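Local coordinates for BH1974 protein (Bacillus halodurans, PDB 3ON5) that is of unknown detailed function but probably serves the maturation of xanthine dehydrogenase or a related molybdenum enzyme, at residues Tyr134-Cys138 with Ala139-Val143. Residues are numbered along the deposited sequence; the frame is centred on the assembly and turned at random.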
loop_
_atom_site.group_PDB
_atom_site.type_symbol
_atom_site.label_atom_id
_atom_site.label_comp_id
_atom_site.label_asym_id
_atom_site.label_seq_id
_atom_site.Cartn_x
_atom_site.Cartn_y
_atom_site.Cartn_z
ATOM N N TYR A 134 -19.219 -15.999 -21.165
ATOM C CA TYR A 134 -18.581 -16.607 -19.998
ATOM C C TYR A 134 -19.268 -17.938 -19.636
ATOM O O TYR A 134 -18.585 -18.958 -19.526
ATOM C CB TYR A 134 -18.618 -15.624 -18.830
ATOM C CG TYR A 134 -18.140 -16.178 -17.511
ATOM C CD1 TYR A 134 -16.779 -16.284 -17.228
ATOM C CD2 TYR A 134 -19.046 -16.511 -16.505
ATOM C CE1 TYR A 134 -16.333 -16.761 -15.996
ATOM C CE2 TYR A 134 -18.613 -16.997 -15.274
ATOM C CZ TYR A 134 -17.257 -17.114 -15.020
ATOM O OH TYR A 134 -16.855 -17.586 -13.788
ATOM N N ASP A 135 -20.606 -17.946 -19.538
ATOM C CA ASP A 135 -21.381 -19.153 -19.239
ATOM C C ASP A 135 -21.123 -20.261 -20.273
ATOM O O ASP A 135 -21.062 -21.422 -19.876
ATOM C CB ASP A 135 -22.884 -18.845 -19.171
ATOM C CG ASP A 135 -23.279 -17.910 -18.040
ATOM O OD1 ASP A 135 -22.419 -17.650 -17.145
ATOM O OD2 ASP A 135 -24.447 -17.442 -18.034
ATOM N N TYR A 136 -20.944 -19.925 -21.568
ATOM C CA TYR A 136 -20.661 -20.944 -22.580
ATOM C C TYR A 136 -19.234 -21.478 -22.420
ATOM O O TYR A 136 -19.024 -22.658 -22.676
ATOM C CB TYR A 136 -20.882 -20.440 -24.018
ATOM C CG TYR A 136 -22.335 -20.477 -24.441
ATOM C CD1 TYR A 136 -22.955 -21.677 -24.775
ATOM C CD2 TYR A 136 -23.081 -19.309 -24.545
ATOM C CE1 TYR A 136 -24.294 -21.720 -25.153
ATOM C CE2 TYR A 136 -24.422 -19.338 -24.923
ATOM C CZ TYR A 136 -25.027 -20.550 -25.216
ATOM O OH TYR A 136 -26.347 -20.603 -25.601
ATOM N N LEU A 137 -18.273 -20.650 -21.977
ATOM C CA LEU A 137 -16.889 -21.105 -21.782
ATOM C C LEU A 137 -16.782 -21.974 -20.530
ATOM O O LEU A 137 -15.910 -22.845 -20.452
ATOM C CB LEU A 137 -15.909 -19.926 -21.689
ATOM C CG LEU A 137 -15.878 -18.940 -22.839
ATOM C CD1 LEU A 137 -14.938 -17.801 -22.522
ATOM C CD2 LEU A 137 -15.508 -19.609 -24.129
ATOM N N CYS A 138 -17.671 -21.729 -19.548
ATOM C CA CYS A 138 -17.770 -22.504 -18.306
ATOM C C CYS A 138 -18.349 -23.883 -18.634
ATOM O O CYS A 138 -17.999 -24.889 -18.013
ATOM C CB CYS A 138 -18.607 -21.763 -17.261
ATOM S SG CYS A 138 -17.792 -20.288 -16.576
ATOM N N ALA A 139 -19.213 -23.919 -19.655
ATOM C CA ALA A 139 -19.822 -25.131 -20.168
ATOM C C ALA A 139 -18.819 -25.910 -21.032
ATOM O O ALA A 139 -19.024 -27.100 -21.263
ATOM C CB ALA A 139 -21.068 -24.780 -20.968
ATOM N N GLY A 140 -17.755 -25.239 -21.486
ATOM C CA GLY A 140 -16.729 -25.830 -22.332
ATOM C C GLY A 140 -16.864 -25.549 -23.825
ATOM O O GLY A 140 -16.047 -26.030 -24.621
ATOM N N LYS A 141 -17.877 -24.758 -24.225
ATOM C CA LYS A 141 -18.129 -24.377 -25.620
ATOM C C LYS A 141 -17.407 -23.039 -25.971
ATOM O O LYS A 141 -17.532 -22.073 -25.234
ATOM C CB LYS A 141 -19.656 -24.259 -25.863
ATOM C CG LYS A 141 -20.110 -23.789 -27.260
ATOM C CD LYS A 141 -20.026 -24.859 -28.364
ATOM C CE LYS A 141 -20.156 -24.302 -29.771
ATOM N NZ LYS A 141 -18.927 -23.577 -30.214
ATOM N N SER A 142 -16.637 -23.008 -27.079
ATOM C CA SER A 142 -15.965 -21.807 -27.603
ATOM C C SER A 142 -17.002 -20.871 -28.271
ATOM O O SER A 142 -18.073 -21.338 -28.697
ATOM C CB SER A 142 -14.864 -22.180 -28.600
ATOM O OG SER A 142 -13.839 -22.987 -28.045
ATOM N N VAL A 143 -16.697 -19.562 -28.360
ATOM C CA VAL A 143 -17.607 -18.570 -28.947
ATOM C C VAL A 143 -16.848 -17.736 -29.997
ATOM O O VAL A 143 -15.791 -17.191 -29.696
ATOM C CB VAL A 143 -18.244 -17.662 -27.848
ATOM C CG1 VAL A 143 -19.168 -16.601 -28.454
ATOM C CG2 VAL A 143 -18.982 -18.482 -26.792
#
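A Schellman motif closes helix 124-139, and Tyr136, Leu137, Gly140 and Lys141 define it. The evidence is a pair of backbone bonds: Lys141 N donates to Tyr136 O at 2.9 Å, while a weak bond runs from Gly140 N to Leu137 O at 3.2 Å. Gly140 is the C-prime residue, its phi of 99° turning the chain out of the helix. Just before this pair the i to i-4 pattern still holds, Ala139 N reaching Asp135 O at 3.1 Å. Past the glycine the chain doubles back beside the last helical turn. There the Leu137 methyl CD2 lies against the carbonyl oxygen of Lys141, 3.4 Å from Lys141 O, and Tyr136 CB makes an apolar contact with Val143 CG2 at 3.9 Å. A chi1 of 177° swings Lys141 CG away from its N and obliquely beside the Tyr136 ring; bends at chi2 and chi4 then bring Lys141 NZ back to hydrogen-bond Ser142 O at 2.8 Å. Outside the turn, Leu137 packs on Ile23 and Leu26 of helix 22-30, and Val143 pairs through its backbone with Tyr196. Such a Schellman C-cap, followed after a short loop by strand 143-149, here joins the helix to the four-stranded antiparallel sheet of the central region.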